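DNA endonuclease I-CvuI (Chlorella vulgaris, PDB 5A74) probably works as an endonuclease in intron homing, a LAGLIDADG protein that binds double-stranded DNA as a dimer with manganese at the cleavage site. Local coordinates at residues A16-A21 against V47-T52; C24-I29 against K141-L146; V123-A128 against E148-C153. One frame throughout, in Å; residues are numbered along the deposited sequence.

In the fold
Contacts 1 and 2 meet on one antiparallel sheet, where strands 39-50 and 23-31 are neighbours. Contact 1 is buried and sets helix 6-22 against strand 39-50, beside the manganese site. Its chemistry across the segments is apolar, while the backbone serves metal and phosphate. Contact 2 is only partly buried. It ties strand 23-31 to the loop 141-146 through an arginine, an asparagine and the DNA backbone. Contact 3 is buried helix packing, about 31 Å from contact 1 between centres, with its nearest atom about 7 Å from the DNA. It touches contact 2 where Ile29 meets Ala128 and Val150, so this residue of strand 23-31 is shared by both.

Contact 1. Residues A16-A21 against V47-T52; sequences AGFVDA and VFQSTT. With MN (manganese (II) ion), chain H; nucleotides of chain D; nucleotides of chain F.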
loop_
_atom_site.group_PDB
_atom_site.type_symbol
_atom_site.label_atom_id
_atom_site.label_comp_id
_atom_site.label_asym_id
_atom_site.label_seq_id
_atom_site.Cartn_x
_atom_site.Cartn_y
_atom_site.Cartn_z
ATOM N N ALA B 16 -2.048 8.354 4.011
ATOM C CA ALA B 16 -2.280 8.539 2.585
ATOM C C ALA B 16 -1.472 7.529 1.755
ATOM O O ALA B 16 -2.011 6.902 0.824
ATOM C CB ALA B 16 -1.959 9.963 2.177
ATOM N N GLY B 17 -0.193 7.368 2.097
ATOM C CA GLY B 17 0.641 6.383 1.427
ATOM C C GLY B 17 -0.016 5.019 1.526
ATOM O O GLY B 17 -0.290 4.364 0.516
ATOM N N PHE B 18 -0.322 4.618 2.752
ATOM C CA PHE B 18 -0.980 3.343 2.983
ATOM C C PHE B 18 -2.304 3.223 2.223
ATOM O O PHE B 18 -2.637 2.153 1.711
ATOM C CB PHE B 18 -1.205 3.124 4.474
ATOM C CG PHE B 18 -1.169 1.682 4.865
ATOM C CD1 PHE B 18 -2.322 0.914 4.840
ATOM C CD2 PHE B 18 0.026 1.083 5.225
ATOM C CE1 PHE B 18 -2.283 -0.423 5.188
ATOM C CE2 PHE B 18 0.071 -0.253 5.567
ATOM C CZ PHE B 18 -1.081 -1.004 5.547
ATOM N N VAL B 19 -3.054 4.319 2.149
ATOM C CA VAL B 19 -4.292 4.320 1.377
ATOM C C VAL B 19 -3.984 4.252 -0.121
ATOM O O VAL B 19 -4.607 3.460 -0.846
ATOM C CB VAL B 19 -5.227 5.523 1.723
ATOM C CG1 VAL B 19 -6.400 5.615 0.746
ATOM C CG2 VAL B 19 -5.756 5.380 3.134
ATOM N N ASP B 20 -3.025 5.055 -0.586
ATOM C CA ASP B 20 -2.648 5.009 -2.002
ATOM C C ASP B 20 -2.272 3.581 -2.389
ATOM O O ASP B 20 -2.536 3.150 -3.506
ATOM C CB ASP B 20 -1.500 5.979 -2.327
ATOM C CG ASP B 20 -1.986 7.392 -2.631
ATOM O OD1 ASP B 20 -3.065 7.535 -3.242
ATOM O OD2 ASP B 20 -1.289 8.367 -2.259
ATOM N N ALA B 21 -1.693 2.830 -1.454
ATOM C CA ALA B 21 -1.234 1.484 -1.789
ATOM C C ALA B 21 -2.279 0.380 -1.547
ATOM O O ALA B 21 -2.640 -0.345 -2.473
ATOM C CB ALA B 21 0.082 1.171 -1.082
ATOM N N VAL B 47 -9.424 0.424 4.132
ATOM C CA VAL B 47 -8.039 -0.049 4.160
ATOM C C VAL B 47 -8.012 -1.550 4.454
ATOM O O VAL B 47 -8.650 -2.023 5.405
ATOM C CB VAL B 47 -7.185 0.717 5.192
ATOM C CG1 VAL B 47 -5.766 0.184 5.202
ATOM C CG2 VAL B 47 -7.185 2.209 4.882
ATOM N N PHE B 48 -7.280 -2.285 3.624
ATOM C CA PHE B 48 -7.226 -3.739 3.701
ATOM C C PHE B 48 -5.886 -4.211 4.223
ATOM O O PHE B 48 -4.827 -3.676 3.852
ATOM C CB PHE B 48 -7.429 -4.340 2.312
ATOM C CG PHE B 48 -8.610 -3.776 1.583
ATOM C CD1 PHE B 48 -9.875 -4.316 1.776
ATOM C CD2 PHE B 48 -8.456 -2.705 0.708
ATOM C CE1 PHE B 48 -10.967 -3.800 1.110
ATOM C CE2 PHE B 48 -9.548 -2.176 0.045
ATOM C CZ PHE B 48 -10.803 -2.723 0.245
ATOM N N GLN B 49 -5.924 -5.230 5.070
ATOM C CA GLN B 49 -4.699 -5.840 5.553
ATOM C C GLN B 49 -5.034 -7.197 6.125
ATOM O O GLN B 49 -6.110 -7.388 6.714
ATOM C CB GLN B 49 -4.031 -4.956 6.613
ATOM C CG GLN B 49 -2.517 -5.200 6.783
ATOM C CD GLN B 49 -1.703 -4.788 5.563
ATOM O OE1 GLN B 49 -2.220 -4.161 4.639
ATOM N NE2 GLN B 49 -0.417 -5.138 5.562
ATOM N N SER B 50 -4.126 -8.144 5.910
ATOM C CA SER B 50 -4.246 -9.493 6.450
ATOM C C SER B 50 -4.475 -9.419 7.951
ATOM O O SER B 50 -3.912 -8.551 8.632
ATOM C CB SER B 50 -2.983 -10.291 6.144
ATOM O OG SER B 50 -3.121 -11.633 6.565
ATOM N N THR B 51 -5.314 -10.316 8.461
ATOM C CA THR B 51 -5.628 -10.337 9.882
ATOM C C THR B 51 -4.353 -10.458 10.735
ATOM O O THR B 51 -4.342 -10.061 11.905
ATOM C CB THR B 51 -6.657 -11.448 10.217
ATOM O OG1 THR B 51 -7.788 -11.327 9.342
ATOM C CG2 THR B 51 -7.136 -11.343 11.662
ATOM N N THR B 52 -3.275 -10.961 10.131
ATOM C CA THR B 52 -1.992 -11.088 10.823
ATOM C C THR B 52 -1.473 -9.738 11.324
ATOM O O THR B 52 -0.731 -9.682 12.312
ATOM C CB THR B 52 -0.910 -11.802 9.957
ATOM O OG1 THR B 52 -0.988 -11.351 8.592
ATOM C CG2 THR B 52 -1.115 -13.308 9.992
HETATM MN MN MN H . -1.927 -1.261 -4.388
ATOM P P DC D 14 -1.922 -7.318 2.801
ATOM O OP1 DC D 14 -1.057 -6.159 2.468
ATOM O OP2 DC D 14 -1.824 -7.939 4.143
ATOM O "O5'" DC D 14 -3.470 -6.941 2.558
ATOM C "C5'" DC D 14 -3.836 -5.953 1.610
ATOM C "C4'" DC D 14 -3.614 -6.415 0.179
ATOM O "O4'" DC D 14 -4.359 -7.632 -0.085
ATOM C "C3'" DC D 14 -4.089 -5.450 -0.906
ATOM O "O3'" DC D 14 -3.238 -5.591 -2.030
ATOM C "C2'" DC D 14 -5.486 -5.969 -1.250
ATOM C "C1'" DC D 14 -5.106 -7.443 -1.281
ATOM N N1 DC D 14 -6.197 -8.482 -1.360
ATOM C C2 DC D 14 -7.000 -8.617 -2.506
ATOM O O2 DC D 14 -6.843 -7.852 -3.469
ATOM N N3 DC D 14 -7.945 -9.595 -2.525
ATOM C C4 DC D 14 -8.095 -10.413 -1.479
ATOM N N4 DC D 14 -9.040 -11.359 -1.541
ATOM C C5 DC D 14 -7.287 -10.297 -0.315
ATOM C C6 DC D 14 -6.360 -9.334 -0.300
ATOM O OP3 DG F 1 -4.147 -4.388 -4.664
ATOM P P DG F 1 -3.807 -3.127 -3.961
ATOM O OP1 DG F 1 -2.394 -3.225 -3.525
ATOM O OP2 DG F 1 -4.143 -1.997 -4.851
ATOM O "O5'" DG F 1 -4.800 -3.024 -2.694
ATOM C "C5'" DG F 1 -5.952 -2.179 -2.688
ATOM C "C4'" DG F 1 -6.966 -2.645 -3.720
ATOM O "O4'" DG F 1 -7.414 -3.985 -3.396
ATOM C "C3'" DG F 1 -8.218 -1.783 -3.867
ATOM O "O3'" DG F 1 -8.319 -1.428 -5.242
ATOM C "C2'" DG F 1 -9.347 -2.694 -3.373
ATOM C "C1'" DG F 1 -8.806 -4.089 -3.653
ATOM N N9 DG F 1 -9.319 -5.191 -2.825
ATOM C C8 DG F 1 -9.171 -5.359 -1.464
ATOM N N7 DG F 1 -9.710 -6.460 -1.009
ATOM C C5 DG F 1 -10.250 -7.072 -2.136
ATOM C C6 DG F 1 -10.957 -8.294 -2.249
ATOM O O6 DG F 1 -11.250 -9.103 -1.344
ATOM N N1 DG F 1 -11.327 -8.549 -3.569
ATOM C C2 DG F 1 -11.049 -7.721 -4.640
ATOM N N2 DG F 1 -11.483 -8.131 -5.848
ATOM N N3 DG F 1 -10.378 -6.574 -4.534
ATOM C C4 DG F 1 -10.010 -6.311 -3.256
ATOM P P DA F 2 -9.364 -0.305 -5.726
ATOM O OP1 DA F 2 -8.961 0.072 -7.113
ATOM O OP2 DA F 2 -9.480 0.740 -4.663
ATOM O "O5'" DA F 2 -10.764 -1.089 -5.771
ATOM C "C5'" DA F 2 -10.968 -2.201 -6.642
ATOM C "C4'" DA F 2 -12.342 -2.817 -6.431
ATOM O "O4'" DA F 2 -12.359 -3.631 -5.225
ATOM C "C3'" DA F 2 -13.524 -1.852 -6.314
ATOM O "O3'" DA F 2 -14.536 -2.308 -7.198
ATOM C "C2'" DA F 2 -13.971 -2.036 -4.867
ATOM C "C1'" DA F 2 -13.666 -3.524 -4.697
ATOM N N9 DA F 2 -13.721 -4.049 -3.324
ATOM C C8 DA F 2 -13.513 -3.382 -2.144
ATOM N N7 DA F 2 -13.647 -4.133 -1.072
ATOM C C5 DA F 2 -13.961 -5.393 -1.573
ATOM C C6 DA F 2 -14.224 -6.649 -0.950
ATOM N N6 DA F 2 -14.216 -6.867 0.375
ATOM N N1 DA F 2 -14.506 -7.697 -1.763
ATOM C C2 DA F 2 -14.520 -7.496 -3.098
ATOM N N3 DA F 2 -14.295 -6.367 -3.792
ATOM C C4 DA F 2 -14.018 -5.347 -2.963
HETATM O O HOH W 1 -2.456 0.685 -5.099
#
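Phe18 and Val47 join the helix to the strand, with the valine methyl CG1 at the ring edge, 3.5 Å from CE1. The ring tip, CZ, reaches the side-chain amide of Gln49. Beside it, Val19 CG2 lies 3.9 Å from Val47 CG2.

Phe48 faces the DNA. Its CB is 4.0 Å from C5' of DC14 of chain D. CG, anti to the carbonyl carbon (chi1 -49°), turns the ring toward DG1 of chain F, whose C8 sits 3.2 Å above the ring plane, over its centre. CD1 also meets N7 of that guanine, and CE2 its sugar C2'. CE1 and CZ meet N7 of DA2 of chain F, CZ at 3.4 Å. Cutting this ring back to an alanine is likely to leave the guanine edge without the surface it rests on.

Next along, Ser50 N gives a straight hydrogen bond to OP2 of DC14 of chain D (2.9 Å). Ala21 O binds manganese at 2.2 Å, and Asp22 of the second subunit is another ligand of the same ion. This is the LAGLIDADG helix, packed against its own sheet and delivering its C-terminal end to the metal site at the subunit interface.

Contact 2. Residues C24-I29 against K141-L146; sequences CINAQI and KKRTIL. With nucleotides of chain F; nucleotides of chain C.
Arg143 reaches Asn26 and Ala27 through a chain bent at chi2 and again at chi3 (44°), which swings the guanidinium back to strand 23-31. Asn26 comes from the opposite direction, with CG anti to the backbone N (chi1 -158°), which directs its amide to the same group. Amide and guanidinium planes are strongly turned against each other.

Two nitrogens of Arg143 grip one acceptor, Ala27 O. NH1 lies 3.0 Å from that oxygen, in the carbonyl plane, and NH2 is 3.2 Å from the same atom but tilted from the plane. NH2 also makes a weak bond to Asn26 OD1, which sits at the guanidinium edge. The straightest of its bonds goes to the DNA: OP2 of DC3 of chain F is 3.0 Å from NH2, at 172°. Asn26 ND2 adds a bond of 3.0 Å to O5' of the same nucleotide. The phosphate probably offsets the charge of Arg143, while the strand carbonyl holds the guanidinium in place.

Farther along the loop, Thr144 N and Ile145 N both donate to OP1 of DG4 of chain F; the second bond, from Ile145 N, is 2.9 Å long. Water 2 links the segments here, accepting a hydrogen bond from Ile29 N (2.7 Å) and lying beside Ile145 O. Nearby, Ile29 CG2 packs on Ile145 CG2 at 3.7 Å. Strand 23-31 belongs to the DNA-binding sheet of the LAGLIDADG fold, and loop and strand together grip the backbone of one DNA strand, as expected of the DNA-binding face of this fold.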
loop_
_atom_site.group_PDB
_atom_site.type_symbol
_atom_site.label_atom_id
_atom_site.label_comp_id
_atom_site.label_asym_id
_atom_site.label_seq_id
_atom_site.Cartn_x
_atom_site.Cartn_y
_atom_site.Cartn_z
ATOM N N CYS B 24 -8.918 1.916 -0.504
ATOM C CA CYS B 24 -9.961 2.058 -1.490
ATOM C C CYS B 24 -10.813 3.269 -1.163
ATOM O O CYS B 24 -11.437 3.327 -0.106
ATOM C CB CYS B 24 -10.822 0.795 -1.522
ATOM S SG CYS B 24 -12.258 0.900 -2.644
ATOM N N ILE B 25 -10.817 4.244 -2.064
ATOM C CA ILE B 25 -11.753 5.354 -1.984
ATOM C C ILE B 25 -12.788 5.164 -3.097
ATOM O O ILE B 25 -12.448 5.175 -4.286
ATOM C CB ILE B 25 -11.038 6.708 -2.159
ATOM C CG1 ILE B 25 -9.946 6.894 -1.098
ATOM C CG2 ILE B 25 -12.043 7.857 -2.106
ATOM C CD1 ILE B 25 -9.227 8.249 -1.194
ATOM N N ASN B 26 -14.054 4.995 -2.720
ATOM C CA ASN B 26 -15.043 4.522 -3.680
ATOM C C ASN B 26 -16.420 5.171 -3.543
ATOM O O ASN B 26 -16.781 5.723 -2.494
ATOM C CB ASN B 26 -15.172 2.999 -3.551
ATOM C CG ASN B 26 -15.741 2.338 -4.801
ATOM O OD1 ASN B 26 -15.820 2.946 -5.873
ATOM N ND2 ASN B 26 -16.126 1.076 -4.669
ATOM N N ALA B 27 -17.183 5.097 -4.628
ATOM C CA ALA B 27 -18.599 5.428 -4.618
ATOM C C ALA B 27 -19.313 4.300 -5.350
ATOM O O ALA B 27 -18.944 3.954 -6.482
ATOM C CB ALA B 27 -18.851 6.755 -5.309
ATOM N N GLN B 28 -20.373 3.801 -4.766
ATOM C CA GLN B 28 -21.131 2.700 -5.280
ATOM C C GLN B 28 -22.570 3.032 -5.412
ATOM O O GLN B 28 -23.024 3.885 -4.798
ATOM C CB GLN B 28 -21.056 1.523 -4.343
ATOM C CG GLN B 28 -19.780 0.767 -4.360
ATOM C CD GLN B 28 -19.703 -0.289 -3.276
ATOM O OE1 GLN B 28 -20.342 -1.274 -3.351
ATOM N NE2 GLN B 28 -18.873 -0.083 -2.320
ATOM N N ILE B 29 -23.288 2.275 -6.203
ATOM C CA ILE B 29 -24.730 2.356 -6.215
ATOM C C ILE B 29 -25.279 1.079 -5.572
ATOM O O ILE B 29 -25.122 -0.013 -6.121
ATOM C CB ILE B 29 -25.264 2.527 -7.652
ATOM C CG1 ILE B 29 -24.641 3.767 -8.306
ATOM C CG2 ILE B 29 -26.774 2.635 -7.651
ATOM C CD1 ILE B 29 -25.153 4.059 -9.718
ATOM N N LYS B 141 -13.734 -5.346 -11.517
ATOM C CA LYS B 141 -14.328 -5.868 -12.740
ATOM C C LYS B 141 -15.790 -6.233 -12.476
ATOM O O LYS B 141 -16.566 -6.457 -13.406
ATOM C CB LYS B 141 -13.563 -7.097 -13.248
ATOM C CG LYS B 141 -13.879 -7.444 -14.711
ATOM C CD LYS B 141 -13.833 -8.945 -14.998
ATOM C CE LYS B 141 -14.364 -9.241 -16.401
ATOM N NZ LYS B 141 -14.545 -10.700 -16.651
ATOM N N LYS B 142 -16.158 -6.252 -11.199
ATOM C CA LYS B 142 -17.400 -6.872 -10.745
ATOM C C LYS B 142 -18.616 -5.934 -10.667
ATOM O O LYS B 142 -19.743 -6.397 -10.444
ATOM C CB LYS B 142 -17.175 -7.518 -9.370
ATOM C CG LYS B 142 -17.573 -8.986 -9.263
ATOM C CD LYS B 142 -17.658 -9.436 -7.798
ATOM C CE LYS B 142 -16.317 -9.304 -7.071
ATOM N NZ LYS B 142 -16.390 -9.733 -5.641
ATOM N N ARG B 143 -18.404 -4.631 -10.840
ATOM C CA ARG B 143 -19.495 -3.670 -10.641
ATOM C C ARG B 143 -20.582 -3.749 -11.729
ATOM O O ARG B 143 -20.325 -3.544 -12.925
ATOM C CB ARG B 143 -18.967 -2.240 -10.391
ATOM C CG ARG B 143 -19.438 -1.154 -11.357
ATOM C CD ARG B 143 -19.609 0.195 -10.664
ATOM N NE ARG B 143 -18.499 0.505 -9.760
ATOM C CZ ARG B 143 -18.454 1.576 -8.971
ATOM N NH1 ARG B 143 -19.455 2.441 -8.968
ATOM N NH2 ARG B 143 -17.412 1.785 -8.180
ATOM N N THR B 144 -21.795 -4.082 -11.286
ATOM C CA THR B 144 -22.923 -4.325 -12.180
ATOM C C THR B 144 -24.065 -3.335 -11.979
ATOM O O THR B 144 -24.953 -3.228 -12.832
ATOM C CB THR B 144 -23.481 -5.756 -12.021
ATOM O OG1 THR B 144 -23.979 -5.943 -10.686
ATOM C CG2 THR B 144 -22.402 -6.785 -12.324
ATOM N N ILE B 145 -24.048 -2.616 -10.857
ATOM C CA ILE B 145 -25.071 -1.599 -10.606
ATOM C C ILE B 145 -24.575 -0.216 -11.046
ATOM O O ILE B 145 -23.764 0.406 -10.362
ATOM C CB ILE B 145 -25.538 -1.602 -9.123
ATOM C CG1 ILE B 145 -25.785 -3.039 -8.649
ATOM C CG2 ILE B 145 -26.812 -0.781 -8.957
ATOM C CD1 ILE B 145 -26.383 -3.154 -7.261
ATOM N N LEU B 146 -25.070 0.257 -12.192
ATOM C CA LEU B 146 -24.589 1.499 -12.803
ATOM C C LEU B 146 -25.647 2.610 -12.850
ATOM O O LEU B 146 -26.802 2.390 -12.485
ATOM C CB LEU B 146 -24.100 1.218 -14.218
ATOM C CG LEU B 146 -23.205 -0.010 -14.353
ATOM C CD1 LEU B 146 -22.814 -0.198 -15.804
ATOM C CD2 LEU B 146 -21.976 0.118 -13.461
ATOM P P DC F 3 -15.601 -1.289 -7.854
ATOM O OP1 DC F 3 -16.140 -2.003 -9.034
ATOM O OP2 DC F 3 -14.977 0.041 -8.072
ATOM O "O5'" DC F 3 -16.707 -1.093 -6.714
ATOM C "C5'" DC F 3 -17.981 -1.700 -6.771
ATOM C "C4'" DC F 3 -17.960 -3.211 -6.669
ATOM O "O4'" DC F 3 -17.061 -3.678 -5.638
ATOM C "C3'" DC F 3 -19.303 -3.767 -6.244
ATOM O "O3'" DC F 3 -20.144 -3.836 -7.395
ATOM C "C2'" DC F 3 -18.934 -5.137 -5.688
ATOM C "C1'" DC F 3 -17.522 -4.919 -5.144
ATOM N N1 DC F 3 -17.411 -4.879 -3.653
ATOM C C2 DC F 3 -17.617 -6.055 -2.917
ATOM O O2 DC F 3 -17.893 -7.110 -3.513
ATOM N N3 DC F 3 -17.510 -6.008 -1.565
ATOM C C4 DC F 3 -17.216 -4.855 -0.960
ATOM N N4 DC F 3 -17.121 -4.873 0.378
ATOM C C5 DC F 3 -16.997 -3.646 -1.694
ATOM C C6 DC F 3 -17.102 -3.703 -3.024
ATOM P P DG F 4 -21.649 -3.267 -7.335
ATOM O OP1 DG F 4 -22.081 -3.017 -8.732
ATOM O OP2 DG F 4 -21.720 -2.190 -6.311
ATOM O "O5'" DG F 4 -22.490 -4.487 -6.730
ATOM C "C5'" DG F 4 -22.403 -5.776 -7.320
ATOM C "C4'" DG F 4 -22.883 -6.810 -6.320
ATOM O "O4'" DG F 4 -21.934 -6.839 -5.216
ATOM C "C3'" DG F 4 -24.271 -6.543 -5.728
ATOM O "O3'" DG F 4 -25.089 -7.732 -5.704
ATOM C "C2'" DG F 4 -23.950 -6.045 -4.321
ATOM C "C1'" DG F 4 -22.631 -6.742 -3.988
ATOM N N9 DG F 4 -21.889 -5.956 -2.997
ATOM C C8 DG F 4 -21.391 -4.674 -3.137
ATOM N N7 DG F 4 -20.798 -4.226 -2.063
ATOM C C5 DG F 4 -20.913 -5.267 -1.145
ATOM C C6 DG F 4 -20.463 -5.352 0.193
ATOM O O6 DG F 4 -19.850 -4.492 0.844
ATOM N N1 DG F 4 -20.783 -6.579 0.779
ATOM C C2 DG F 4 -21.467 -7.594 0.137
ATOM N N2 DG F 4 -21.697 -8.712 0.858
ATOM N N3 DG F 4 -21.895 -7.519 -1.124
ATOM C C4 DG F 4 -21.586 -6.333 -1.702
ATOM P P DC C 10 -16.019 -16.688 -5.057
ATOM O OP1 DC C 10 -17.305 -17.422 -5.195
ATOM O OP2 DC C 10 -14.763 -17.384 -4.691
ATOM O "O5'" DC C 10 -15.759 -15.909 -6.430
ATOM C "C5'" DC C 10 -16.768 -15.025 -6.922
ATOM C "C4'" DC C 10 -16.194 -13.896 -7.770
ATOM O "O4'" DC C 10 -15.685 -12.823 -6.928
ATOM C "C3'" DC C 10 -15.034 -14.256 -8.699
ATOM O "O3'" DC C 10 -15.056 -13.346 -9.790
ATOM C "C2'" DC C 10 -13.820 -13.981 -7.825
ATOM C "C1'" DC C 10 -14.277 -12.713 -7.110
ATOM N N1 DC C 10 -13.642 -12.523 -5.781
ATOM C C2 DC C 10 -13.125 -11.268 -5.446
ATOM O O2 DC C 10 -13.206 -10.351 -6.271
ATOM N N3 DC C 10 -12.557 -11.088 -4.229
ATOM C C4 DC C 10 -12.498 -12.106 -3.370
ATOM N N4 DC C 10 -11.931 -11.879 -2.177
ATOM C C5 DC C 10 -13.023 -13.395 -3.700
ATOM C C6 DC C 10 -13.582 -13.564 -4.904
HETATM O O HOH W 2 -22.438 0.415 -7.950
#

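Contact 3. Residues V123-A128 against E148-C153; sequences VLMEAA and ENVREC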
loop_
_atom_site.group_PDB
_atom_site.type_symbol
_atom_site.label_atom_id
_atom_site.label_comp_id
_atom_site.label_asym_id
_atom_site.label_seq_id
_atom_site.Cartn_x
_atom_site.Cartn_y
_atom_site.Cartn_z
ATOM N N VAL B 123 -31.114 14.864 -8.297
ATOM C CA VAL B 123 -29.883 14.946 -7.511
ATOM C C VAL B 123 -29.271 13.556 -7.280
ATOM O O VAL B 123 -28.044 13.378 -7.334
ATOM C CB VAL B 123 -30.143 15.641 -6.170
ATOM C CG1 VAL B 123 -28.930 15.516 -5.247
ATOM C CG2 VAL B 123 -30.519 17.103 -6.408
ATOM N N LEU B 124 -30.131 12.574 -7.038
ATOM C CA LEU B 124 -29.694 11.187 -6.915
ATOM C C LEU B 124 -29.019 10.725 -8.203
ATOM O O LEU B 124 -28.045 9.966 -8.183
ATOM C CB LEU B 124 -30.891 10.277 -6.615
ATOM C CG LEU B 124 -30.515 8.797 -6.519
ATOM C CD1 LEU B 124 -29.542 8.622 -5.368
ATOM C CD2 LEU B 124 -31.734 7.892 -6.364
ATOM N N MET B 125 -29.561 11.182 -9.322
ATOM C CA MET B 125 -29.067 10.798 -10.629
ATOM C C MET B 125 -27.691 11.414 -10.871
ATOM O O MET B 125 -26.821 10.792 -11.480
ATOM C CB MET B 125 -30.063 11.247 -11.707
ATOM C CG MET B 125 -29.795 10.665 -13.076
ATOM S SD MET B 125 -29.928 8.869 -13.080
ATOM C CE MET B 125 -28.460 8.476 -14.030
ATOM N N GLU B 126 -27.491 12.637 -10.387
ATOM C CA GLU B 126 -26.190 13.288 -10.502
ATOM C C GLU B 126 -25.144 12.544 -9.684
ATOM O O GLU B 126 -24.024 12.313 -10.148
ATOM C CB GLU B 126 -26.292 14.736 -10.033
ATOM C CG GLU B 126 -27.199 15.566 -10.913
ATOM C CD GLU B 126 -27.612 16.870 -10.272
ATOM O OE1 GLU B 126 -27.248 17.094 -9.098
ATOM O OE2 GLU B 126 -28.306 17.669 -10.946
ATOM N N ALA B 127 -25.513 12.175 -8.461
ATOM C CA ALA B 127 -24.601 11.442 -7.588
ATOM C C ALA B 127 -24.302 10.076 -8.188
ATOM O O ALA B 127 -23.172 9.591 -8.107
ATOM C CB ALA B 127 -25.189 11.299 -6.207
ATOM N N ALA B 128 -25.319 9.469 -8.800
ATOM C CA ALA B 128 -25.164 8.154 -9.421
ATOM C C ALA B 128 -24.252 8.217 -10.641
ATOM O O ALA B 128 -23.444 7.312 -10.863
ATOM C CB ALA B 128 -26.519 7.558 -9.787
ATOM N N GLU B 148 -27.165 3.908 -15.341
ATOM C CA GLU B 148 -28.239 3.579 -16.273
ATOM C C GLU B 148 -29.369 2.805 -15.584
ATOM O O GLU B 148 -30.539 2.938 -15.956
ATOM C CB GLU B 148 -27.681 2.786 -17.461
ATOM C CG GLU B 148 -28.461 2.958 -18.768
ATOM C CD GLU B 148 -27.671 2.494 -19.998
ATOM O OE1 GLU B 148 -26.537 2.986 -20.207
ATOM O OE2 GLU B 148 -28.188 1.646 -20.761
ATOM N N ASN B 149 -29.019 2.015 -14.571
ATOM C CA ASN B 149 -30.009 1.236 -13.834
ATOM C C ASN B 149 -30.884 2.118 -12.945
ATOM O O ASN B 149 -32.090 1.868 -12.782
ATOM C CB ASN B 149 -29.326 0.140 -13.008
ATOM C CG ASN B 149 -28.521 -0.821 -13.873
ATOM O OD1 ASN B 149 -27.324 -1.017 -13.654
ATOM N ND2 ASN B 149 -29.175 -1.415 -14.868
ATOM N N VAL B 150 -30.271 3.154 -12.377
ATOM C CA VAL B 150 -31.007 4.139 -11.602
ATOM C C VAL B 150 -31.947 4.921 -12.520
ATOM O O VAL B 150 -33.125 5.118 -12.191
ATOM C CB VAL B 150 -30.061 5.104 -10.867
ATOM C CG1 VAL B 150 -30.860 6.099 -10.033
ATOM C CG2 VAL B 150 -29.116 4.329 -9.978
ATOM N N ARG B 151 -31.429 5.351 -13.672
ATOM C CA ARG B 151 -32.218 6.121 -14.630
ATOM C C ARG B 151 -33.472 5.351 -15.060
ATOM O O ARG B 151 -34.583 5.895 -15.045
ATOM C CB ARG B 151 -31.359 6.515 -15.837
ATOM C CG ARG B 151 -32.084 7.326 -16.905
ATOM C CD ARG B 151 -31.111 7.960 -17.904
ATOM N NE ARG B 151 -30.700 9.317 -17.525
ATOM C CZ ARG B 151 -29.448 9.679 -17.231
ATOM N NH1 ARG B 151 -28.463 8.784 -17.271
ATOM N NH2 ARG B 151 -29.175 10.939 -16.902
ATOM N N GLU B 152 -33.308 4.076 -15.401
ATOM C CA GLU B 152 -34.451 3.273 -15.831
ATOM C C GLU B 152 -35.454 3.036 -14.701
ATOM O O GLU B 152 -36.668 3.063 -14.930
ATOM C CB GLU B 152 -33.982 1.965 -16.471
ATOM C CG GLU B 152 -33.160 2.207 -17.750
ATOM C CD GLU B 152 -32.505 0.948 -18.306
ATOM O OE1 GLU B 152 -32.515 -0.092 -17.600
ATOM O OE2 GLU B 152 -31.979 1.004 -19.447
ATOM N N CYS B 153 -34.954 2.822 -13.485
ATOM C CA CYS B 153 -35.839 2.646 -12.334
ATOM C C CYS B 153 -36.651 3.913 -12.054
ATOM O O CYS B 153 -37.872 3.853 -11.902
ATOM C CB CYS B 153 -35.048 2.247 -11.089
ATOM S SG CYS B 153 -36.094 1.884 -9.646
#
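Helix segments 123-128 and 148-153 run nearly antiparallel, with 163° between their directions and axes 9.7 Å apart at closest approach. They form an antiparallel helix pair in the C-terminal part of the LAGLIDADG subunit. The backbones come nearest at Met125 and Arg151, whose CA atoms are 6.9 Å apart. Each helix keeps its regular backbone bonding, and the join between them is made by side chains.

Val150 sits in the middle of the apolar contact, touching Leu124, Met125 and Ala128. Its CB points at helix 121-135, and its two methyls serve different partners. CG1, anti to the backbone N, lies 4.2 Å from Leu124 CD2. The sulfur of Met125 is near this same methyl. CG2 turns the other way along the helix and meets Ala128 CB at 4.1 Å. The small alanine side chain probably lets the valine approach closely. These are apolar contacts at ordinary van der Waals distance.

Ile29 of strand 23-31 touches both Ala128 and Val150. On strand 39-50, Val41 touches Leu124 and Tyr39 touches Val150.

At the margin of the contact, buried Met125 and the partly exposed Arg151 cross at about a right angle. The methionine chain leaves with CG anti to the backbone N and bends at chi2 (62°), which carries the sulfur over to Arg151 CB, 3.9 Å away. Arg151 bends at chi3, and its NE is held by Ser162 OG. That bond probably helps fix the guanidinium plane, and Met125 CE lies over one face of it, offset toward the rim, 3.3 Å from Arg151 NH1.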